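Local atomic coordinates of beta-galactosidase (Bacillus circulans, PDB entry 4MAD), a protein that probably hydrolyses terminal, non-reducing beta-D-galactose residues from beta-D-galactosides, as a glycoside hydrolase of family 35. Residues V147-L152 and D187-R192; N61-Y66 and V88-T93; A505-V508 and P513-H516. All coordinates share one frame; numbering follows the deposited sequence.

Interaction 1: V147-L152 and D187-R192; sequences VLFERL and DGIKKR
Phe149 and Arg192 bring the two helices closest, their CA atoms 6.2 Å apart. The side chains of both residues set out toward the opposite helix. They then cross at about a right angle. Phe149 CB lies 3.8 Å from Arg192 CB. The ring follows on from there: Phe149 CD2 is 3.9 Å from Arg192 CD. It is therefore the aliphatic part of the arginine that meets the phenylalanine, along CB and the root of its ring. The ring and guanidinium planes are 44° apart, and the arginine's closest approaches to the ring are made by its carbons CB and CD. Ile189, one helical turn before Arg192, adds a looser contact further out on the ring. Its CG1 is 4.2 Å from Phe149 CZ.

The guanidinium end of Arg192 is held by polar partners. Its chain is extended from CG to NE, with CG beside the backbone N (chi1 -62°), and this carries the head back along its own helix. There NH1 gives a 2.9 Å hydrogen bond to Gly188 O. The bond is bent, at 142°, and the donor stands above the carbonyl plane. NH2 forms a salt bridge with Asp146 on the facing helix. Thus the arginine joins the two helices twice, by its apolar stem and by its charge.

Phe145, one turn before Phe149, meets the Phe149 ring edge-to-face and also touches Ile189 and Arg192. Helices 135-152 and 179-192 are consecutive outer helices of the TIM barrel, before and after strand 163-167. On another side, helix 135-152 packs against helix 87-97.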
loop_
_atom_site.group_PDB
_atom_site.type_symbol
_atom_site.label_atom_id
_atom_site.label_comp_id
_atom_site.label_asym_id
_atom_site.label_seq_id
_atom_site.Cartn_x
_atom_site.Cartn_y
_atom_site.Cartn_z
ATOM N N VAL A 147 -7.074 20.852 -3.991
ATOM C CA VAL A 147 -7.528 20.090 -5.127
ATOM C C VAL A 147 -8.446 18.962 -4.758
ATOM O O VAL A 147 -9.461 18.751 -5.333
ATOM C CB VAL A 147 -6.332 19.560 -5.914
ATOM C CG1 VAL A 147 -6.723 18.635 -6.962
ATOM C CG2 VAL A 147 -5.629 20.679 -6.562
ATOM N N LEU A 148 -8.028 18.221 -3.775
ATOM C CA LEU A 148 -8.816 17.071 -3.438
ATOM C C LEU A 148 -10.239 17.412 -3.034
ATOM O O LEU A 148 -11.128 16.815 -3.479
ATOM C CB LEU A 148 -8.177 16.318 -2.289
ATOM C CG LEU A 148 -9.017 15.198 -1.719
ATOM C CD1 LEU A 148 -9.100 14.096 -2.680
ATOM C CD2 LEU A 148 -8.524 14.708 -0.362
ATOM N N PHE A 149 -10.422 18.393 -2.180
ATOM C CA PHE A 149 -11.739 18.749 -1.701
ATOM C C PHE A 149 -12.701 19.323 -2.768
ATOM O O PHE A 149 -13.887 19.216 -2.689
ATOM C CB PHE A 149 -11.679 19.530 -0.411
ATOM C CG PHE A 149 -11.409 18.667 0.766
ATOM C CD1 PHE A 149 -12.407 18.046 1.420
ATOM C CD2 PHE A 149 -10.131 18.420 1.143
ATOM C CE1 PHE A 149 -12.132 17.279 2.454
ATOM C CE2 PHE A 149 -9.867 17.610 2.195
ATOM C CZ PHE A 149 -10.854 17.044 2.836
ATOM N N GLU A 150 -12.087 19.929 -3.746
ATOM C CA GLU A 150 -12.786 20.442 -4.880
ATOM C C GLU A 150 -13.443 19.300 -5.622
ATOM O O GLU A 150 -14.481 19.457 -6.122
ATOM C CB GLU A 150 -11.851 21.223 -5.788
ATOM C CG GLU A 150 -12.558 22.019 -6.807
ATOM C CD GLU A 150 -11.631 22.806 -7.740
ATOM O OE1 GLU A 150 -10.779 23.558 -7.271
ATOM O OE2 GLU A 150 -11.774 22.680 -8.969
ATOM N N ARG A 151 -12.764 18.179 -5.739
ATOM C CA ARG A 151 -13.325 17.002 -6.320
ATOM C C ARG A 151 -14.392 16.350 -5.459
ATOM O O ARG A 151 -15.357 15.888 -5.957
ATOM C CB ARG A 151 -12.271 15.970 -6.701
ATOM C CG ARG A 151 -11.096 16.465 -7.496
ATOM C CD ARG A 151 -11.373 16.938 -8.850
ATOM N NE ARG A 151 -10.186 17.471 -9.480
ATOM C CZ ARG A 151 -9.532 16.860 -10.440
ATOM N NH1 ARG A 151 -9.950 15.717 -10.919
ATOM N NH2 ARG A 151 -8.496 17.439 -10.958
ATOM N N LEU A 152 -14.146 16.263 -4.174
ATOM C CA LEU A 152 -15.065 15.706 -3.227
ATOM C C LEU A 152 -16.314 16.548 -2.954
ATOM O O LEU A 152 -17.294 16.048 -2.501
ATOM C CB LEU A 152 -14.393 15.379 -1.913
ATOM C CG LEU A 152 -13.211 14.443 -1.907
ATOM C CD1 LEU A 152 -12.691 14.296 -0.519
ATOM C CD2 LEU A 152 -13.624 13.125 -2.440
ATOM N N ASP A 187 -9.475 22.665 11.220
ATOM C CA ASP A 187 -9.956 23.895 10.646
ATOM C C ASP A 187 -9.850 23.912 9.144
ATOM O O ASP A 187 -10.715 24.398 8.464
ATOM C CB ASP A 187 -9.253 25.095 11.247
ATOM C CG ASP A 187 -9.585 25.296 12.710
ATOM O OD1 ASP A 187 -10.493 24.674 13.237
ATOM O OD2 ASP A 187 -8.886 26.080 13.325
ATOM N N GLY A 188 -8.748 23.387 8.650
ATOM C CA GLY A 188 -8.543 23.284 7.240
ATOM C C GLY A 188 -9.530 22.385 6.534
ATOM O O GLY A 188 -9.996 22.718 5.496
ATOM N N ILE A 189 -9.828 21.228 7.096
ATOM C CA ILE A 189 -10.859 20.367 6.541
ATOM C C ILE A 189 -12.240 21.014 6.660
ATOM O O ILE A 189 -13.048 20.950 5.764
ATOM C CB ILE A 189 -10.837 18.965 7.168
ATOM C CG1 ILE A 189 -9.591 18.244 6.711
ATOM C CG2 ILE A 189 -12.006 18.163 6.777
ATOM C CD1 ILE A 189 -9.284 17.052 7.445
ATOM N N LYS A 190 -12.470 21.654 7.789
ATOM C CA LYS A 190 -13.785 22.183 8.034
ATOM C C LYS A 190 -14.156 23.185 6.978
ATOM O O LYS A 190 -15.207 23.142 6.437
ATOM C CB LYS A 190 -13.861 22.798 9.408
ATOM C CG LYS A 190 -15.207 23.182 9.884
ATOM C CD LYS A 190 -16.289 22.304 9.340
ATOM C CE LYS A 190 -17.331 23.065 8.550
ATOM N NZ LYS A 190 -18.126 23.925 9.442
ATOM N N LYS A 191 -13.228 24.041 6.657
ATOM C CA LYS A 191 -13.445 25.097 5.690
ATOM C C LYS A 191 -13.677 24.656 4.286
ATOM O O LYS A 191 -14.261 25.361 3.515
ATOM C CB LYS A 191 -12.348 26.139 5.785
ATOM C CG LYS A 191 -11.120 25.842 5.065
ATOM C CD LYS A 191 -10.142 26.977 5.236
ATOM C CE LYS A 191 -9.600 26.998 6.646
ATOM N NZ LYS A 191 -9.073 28.322 7.049
ATOM N N ARG A 192 -13.165 23.493 3.966
ATOM C CA ARG A 192 -13.313 22.891 2.665
ATOM C C ARG A 192 -14.512 21.949 2.523
ATOM O O ARG A 192 -14.797 21.496 1.472
ATOM C CB ARG A 192 -12.037 22.135 2.324
ATOM C CG ARG A 192 -10.801 22.998 2.238
ATOM C CD ARG A 192 -9.593 22.188 1.888
ATOM N NE ARG A 192 -8.418 22.955 1.580
ATOM C CZ ARG A 192 -7.578 23.413 2.483
ATOM N NH1 ARG A 192 -7.800 23.239 3.750
ATOM N NH2 ARG A 192 -6.514 24.073 2.123
#

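Interaction 2: N61-Y66 and V88-T93; sequences NTVETY and VRFIKT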
loop_
_atom_site.group_PDB
_atom_site.type_symbol
_atom_site.label_atom_id
_atom_site.label_comp_id
_atom_site.label_asym_id
_atom_site.label_seq_id
_atom_site.Cartn_x
_atom_site.Cartn_y
_atom_site.Cartn_z
ATOM N N ASN A 61 -24.190 -0.667 5.932
ATOM C CA ASN A 61 -24.879 0.494 5.438
ATOM C C ASN A 61 -23.930 1.588 4.953
ATOM O O ASN A 61 -24.369 2.521 4.378
ATOM C CB ASN A 61 -25.887 1.038 6.416
ATOM C CG ASN A 61 -25.294 1.395 7.784
ATOM O OD1 ASN A 61 -24.127 1.588 7.959
ATOM N ND2 ASN A 61 -26.159 1.436 8.754
ATOM N N THR A 62 -22.634 1.386 5.153
ATOM C CA THR A 62 -21.635 2.367 4.882
ATOM C C THR A 62 -20.369 1.688 4.346
ATOM O O THR A 62 -20.100 0.593 4.713
ATOM C CB THR A 62 -21.337 3.103 6.178
ATOM O OG1 THR A 62 -22.536 3.573 6.762
ATOM C CG2 THR A 62 -20.416 4.234 5.936
ATOM N N VAL A 63 -19.626 2.385 3.496
ATOM C CA VAL A 63 -18.304 1.981 3.070
ATOM C C VAL A 63 -17.351 3.124 3.438
ATOM O O VAL A 63 -17.718 4.243 3.416
ATOM C CB VAL A 63 -18.180 1.661 1.562
ATOM C CG1 VAL A 63 -18.493 2.834 0.712
ATOM C CG2 VAL A 63 -16.837 1.153 1.246
ATOM N N GLU A 64 -16.136 2.762 3.829
ATOM C CA GLU A 64 -15.169 3.695 4.271
ATOM C C GLU A 64 -13.905 3.499 3.469
ATOM O O GLU A 64 -13.478 2.408 3.317
ATOM C CB GLU A 64 -14.869 3.500 5.748
ATOM C CG GLU A 64 -13.757 4.310 6.302
ATOM C CD GLU A 64 -12.413 3.629 6.086
ATOM O OE1 GLU A 64 -12.247 2.486 6.480
ATOM O OE2 GLU A 64 -11.561 4.270 5.495
ATOM N N THR A 65 -13.327 4.588 2.998
ATOM C CA THR A 65 -12.071 4.513 2.324
ATOM C C THR A 65 -11.128 5.611 2.756
ATOM O O THR A 65 -11.533 6.677 3.008
ATOM C CB THR A 65 -12.225 4.599 0.808
ATOM O OG1 THR A 65 -10.981 4.349 0.168
ATOM C CG2 THR A 65 -12.721 5.954 0.427
ATOM N N TYR A 66 -9.850 5.300 2.796
ATOM C CA TYR A 66 -8.811 6.285 2.852
ATOM C C TYR A 66 -8.670 6.958 1.495
ATOM O O TYR A 66 -9.190 6.470 0.548
ATOM C CB TYR A 66 -7.465 5.654 3.155
ATOM C CG TYR A 66 -7.195 5.258 4.566
ATOM C CD1 TYR A 66 -7.225 6.159 5.588
ATOM C CD2 TYR A 66 -6.811 3.977 4.862
ATOM C CE1 TYR A 66 -6.929 5.768 6.877
ATOM C CE2 TYR A 66 -6.529 3.608 6.106
ATOM C CZ TYR A 66 -6.577 4.493 7.136
ATOM O OH TYR A 66 -6.299 4.086 8.409
ATOM N N VAL A 88 -13.754 9.924 -7.362
ATOM C CA VAL A 88 -15.107 10.332 -7.599
ATOM C C VAL A 88 -16.004 9.179 -8.138
ATOM O O VAL A 88 -17.076 8.960 -7.662
ATOM C CB VAL A 88 -15.127 11.550 -8.478
ATOM C CG1 VAL A 88 -16.499 11.914 -8.886
ATOM C CG2 VAL A 88 -14.513 12.691 -7.760
ATOM N N ARG A 89 -15.519 8.421 -9.087
ATOM C CA ARG A 89 -16.252 7.315 -9.629
ATOM C C ARG A 89 -16.514 6.287 -8.545
ATOM O O ARG A 89 -17.569 5.765 -8.461
ATOM C CB ARG A 89 -15.461 6.708 -10.754
ATOM C CG ARG A 89 -16.115 5.493 -11.399
ATOM C CD ARG A 89 -15.209 4.818 -12.403
ATOM N NE ARG A 89 -15.719 3.514 -12.783
ATOM C CZ ARG A 89 -15.180 2.735 -13.684
ATOM N NH1 ARG A 89 -14.091 3.101 -14.312
ATOM N NH2 ARG A 89 -15.759 1.580 -13.959
ATOM N N PHE A 90 -15.523 6.041 -7.709
ATOM C CA PHE A 90 -15.683 5.025 -6.709
ATOM C C PHE A 90 -16.801 5.410 -5.771
ATOM O O PHE A 90 -17.680 4.645 -5.516
ATOM C CB PHE A 90 -14.379 4.848 -5.941
ATOM C CG PHE A 90 -14.511 3.986 -4.717
ATOM C CD1 PHE A 90 -14.547 2.647 -4.810
ATOM C CD2 PHE A 90 -14.576 4.527 -3.478
ATOM C CE1 PHE A 90 -14.669 1.880 -3.724
ATOM C CE2 PHE A 90 -14.703 3.747 -2.392
ATOM C CZ PHE A 90 -14.741 2.452 -2.515
ATOM N N ILE A 91 -16.746 6.647 -5.303
ATOM C CA ILE A 91 -17.762 7.127 -4.412
ATOM C C ILE A 91 -19.193 7.175 -5.020
ATOM O O ILE A 91 -20.122 6.779 -4.413
ATOM C CB ILE A 91 -17.378 8.479 -3.825
ATOM C CG1 ILE A 91 -16.088 8.324 -3.007
ATOM C CG2 ILE A 91 -18.518 9.051 -3.027
ATOM C CD1 ILE A 91 -15.650 9.540 -2.371
ATOM N N LYS A 92 -19.300 7.598 -6.246
ATOM C CA LYS A 92 -20.569 7.525 -6.961
ATOM C C LYS A 92 -21.050 6.095 -7.080
ATOM O O LYS A 92 -22.192 5.862 -7.074
ATOM C CB LYS A 92 -20.462 8.135 -8.323
ATOM C CG LYS A 92 -20.484 9.599 -8.289
ATOM C CD LYS A 92 -20.150 10.155 -9.633
ATOM C CE LYS A 92 -20.504 11.569 -9.708
ATOM N NZ LYS A 92 -20.446 11.993 -11.083
ATOM N N THR A 93 -20.138 5.155 -7.189
ATOM C CA THR A 93 -20.519 3.773 -7.238
ATOM C C THR A 93 -21.169 3.306 -5.933
ATOM O O THR A 93 -22.127 2.591 -5.939
ATOM C CB THR A 93 -19.396 2.858 -7.698
ATOM O OG1 THR A 93 -18.843 3.359 -8.901
ATOM C CG2 THR A 93 -19.890 1.442 -7.914
#
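Apolar contacts join Val63 and Thr65 of the strand to Phe90 of the helix. The ring of Phe90 lies obliquely to both partners. Thr65 CG2 comes to 4.1 Å from Phe90 CE2, and Thr65 CB is just as near that ring atom. Val63 CG2 reaches the end of the ring, 4.5 Å from Phe90 CZ. One aromatic ring thus spans two strand residues that point to the same side. With CG opposite the backbone N (chi1 170°), the ring of Phe90 reaches from the helix to the strand. The side chains of Thr65 and Phe90 run past one another in opposite directions. The backbones stay well apart, with Val63 CA and Ile91 CA 9.1 Å from each other.

Hydrogen bonds act within each segment. Thr65 OG1 gives a 2.8 Å bond to Tyr66 O, in the carbonyl plane and on a lone pair. A chi1 of -172° turns OG1 away from the backbone N to meet this carbonyl, and leaves the methyl group on the side of Phe90. On the helix, Thr93 OG1 bonds to Arg89 O at 2.8 Å. Thr93 N reaches the same oxygen from the opposite face of its plane.

Aromatic packing continues beyond the pair, where Trp48 of helix 48-58 meets Phe90 edge-to-face. Glu64 points the other way from the helix, and its OE1 is bonded to Asn283 of the last barrel strand.

The contact belongs to a beta-alpha-beta unit of the TIM barrel, in which helix 87-97 lies between strands 62-66 and 100-104. The three touching side chains are buried and meet through carbon atoms alone. The hydroxyl of Thr65 is satisfied by a backbone carbonyl, while its methyl group faces the ring.

Interaction 3: A505-V508 and P513-H516; sequences ADEV and PYFH
The loop that leads into strand 514-522 of the galactose-binding domain folds back here on the start of that strand. Val508 of the loop meets Tyr514, the first strand residue. Val508 CG2 lies over one face of the tyrosine ring, 3.8 Å from Tyr514 CD1. Tyr514 CG stands beside the backbone N (chi1 -84°), which places the ring under the valine methyl. The contact is a CH-pi interaction, with CG2 4.2 Å from the ring centroid and 24° off the ring normal. The methyl sits nearer the ring's border than its middle. The valine and tyrosine side chains run antiparallel past one another.

The same methyl touches a second ring, at 4.1 Å from His516 CE1. Tyr514 sets out toward the loop, whereas His516 reaches the methyl with the end of its ring. The loop backbone takes part as well: Glu507 O is 3.8 Å from Tyr514 CE1, oblique to the ring.

His516 is fixed by other histidines. Its ND1 is hydrogen-bonded to His364 of the adjacent strand 357-366, and its NE2 to His581. His581 also meets the Tyr514 ring edge-to-face and touches Val508.

A single valine methyl is thus held against a cluster of aromatic side chains. Dispersion and weak CH-pi attraction join the loop to the strand here, while the polar bonds of the cluster run between histidines.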
loop_
_atom_site.group_PDB
_atom_site.type_symbol
_atom_site.label_atom_id
_atom_site.label_comp_id
_atom_site.label_asym_id
_atom_site.label_seq_id
_atom_site.Cartn_x
_atom_site.Cartn_y
_atom_site.Cartn_z
ATOM N N ALA A 505 17.337 -14.657 -27.264
ATOM C CA ALA A 505 17.203 -16.000 -26.709
ATOM C C ALA A 505 18.519 -16.406 -26.105
ATOM O O ALA A 505 18.778 -17.568 -25.884
ATOM C CB ALA A 505 16.918 -16.970 -27.761
ATOM N N ASP A 506 19.331 -15.429 -25.781
ATOM C CA ASP A 506 20.721 -15.629 -25.545
ATOM C C ASP A 506 20.863 -16.056 -24.116
ATOM O O ASP A 506 19.928 -16.397 -23.494
ATOM C CB ASP A 506 21.454 -14.322 -25.735
ATOM C CG ASP A 506 22.314 -14.287 -27.006
ATOM O OD1 ASP A 506 22.042 -15.074 -27.903
ATOM O OD2 ASP A 506 23.227 -13.443 -27.118
ATOM N N GLU A 507 22.075 -15.950 -23.621
ATOM C CA GLU A 507 22.519 -16.413 -22.310
ATOM C C GLU A 507 21.721 -15.685 -21.245
ATOM O O GLU A 507 21.330 -14.582 -21.465
ATOM C CB GLU A 507 24.039 -16.075 -22.183
ATOM C CG GLU A 507 24.598 -15.787 -20.769
ATOM C CD GLU A 507 25.885 -14.928 -20.718
ATOM O OE1 GLU A 507 26.938 -15.427 -20.288
ATOM O OE2 GLU A 507 25.834 -13.734 -21.085
ATOM N N VAL A 508 21.555 -16.330 -20.092
ATOM C CA VAL A 508 20.987 -15.714 -18.898
ATOM C C VAL A 508 21.864 -16.096 -17.704
ATOM O O VAL A 508 22.220 -17.261 -17.541
ATOM C CB VAL A 508 19.546 -16.187 -18.646
ATOM C CG1 VAL A 508 19.202 -16.071 -17.168
ATOM C CG2 VAL A 508 18.569 -15.383 -19.492
ATOM N N PRO A 513 19.854 -9.571 -12.667
ATOM C CA PRO A 513 18.447 -9.433 -12.993
ATOM C C PRO A 513 18.237 -9.510 -14.486
ATOM O O PRO A 513 18.926 -8.874 -15.201
ATOM C CB PRO A 513 18.087 -8.052 -12.429
ATOM C CG PRO A 513 19.063 -7.796 -11.459
ATOM C CD PRO A 513 20.302 -8.359 -11.987
ATOM N N TYR A 514 17.239 -10.263 -14.895
ATOM C CA TYR A 514 16.842 -10.330 -16.272
ATOM C C TYR A 514 15.349 -10.182 -16.424
ATOM O O TYR A 514 14.625 -10.667 -15.632
ATOM C CB TYR A 514 17.242 -11.644 -16.884
ATOM C CG TYR A 514 18.629 -11.722 -17.382
ATOM C CD1 TYR A 514 18.917 -11.637 -18.727
ATOM C CD2 TYR A 514 19.668 -11.899 -16.516
ATOM C CE1 TYR A 514 20.191 -11.738 -19.168
ATOM C CE2 TYR A 514 20.927 -11.985 -16.949
ATOM C CZ TYR A 514 21.199 -11.916 -18.260
ATOM O OH TYR A 514 22.485 -11.985 -18.667
ATOM N N PHE A 515 14.936 -9.507 -17.475
ATOM C CA PHE A 515 13.590 -9.516 -17.942
ATOM C C PHE A 515 13.333 -10.772 -18.798
ATOM O O PHE A 515 14.111 -11.100 -19.633
ATOM C CB PHE A 515 13.300 -8.281 -18.757
ATOM C CG PHE A 515 13.396 -6.999 -17.980
ATOM C CD1 PHE A 515 12.341 -6.512 -17.289
ATOM C CD2 PHE A 515 14.560 -6.279 -17.956
ATOM C CE1 PHE A 515 12.426 -5.371 -16.614
ATOM C CE2 PHE A 515 14.629 -5.140 -17.286
ATOM C CZ PHE A 515 13.571 -4.687 -16.608
ATOM N N HIS A 516 12.250 -11.439 -18.588
ATOM C CA HIS A 516 11.961 -12.615 -19.324
ATOM C C HIS A 516 10.633 -12.353 -20.000
ATOM O O HIS A 516 9.740 -11.927 -19.357
ATOM C CB HIS A 516 11.789 -13.734 -18.370
ATOM C CG HIS A 516 13.033 -14.119 -17.664
ATOM N ND1 HIS A 516 14.054 -14.772 -18.279
ATOM C CD2 HIS A 516 13.422 -13.945 -16.389
ATOM C CE1 HIS A 516 15.014 -15.001 -17.412
ATOM N NE2 HIS A 516 14.662 -14.493 -16.259
#

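How the interactions relate
Interactions 1 and 2 both belong to the catalytic TIM barrel and touch each other. Their centres are 17 Å apart. Leu152 CD2 lies 4.1 Å from Ile91 CD1, and Arg151 O lies 3.8 Å from Val88 CG2, so helix 87-97 links the two. Interaction 2 is the nearer to catalysis: the side chain of Thr65 is about 11 Å from that of Glu247, the predicted nucleophile. Interaction 1 lies away from the known and predicted sites, between outer helices. Interaction 3 is on the other side of the chain's centre, in a beta domain. Its centre is 50 Å from that of interaction 1 and 44 Å from that of interaction 2.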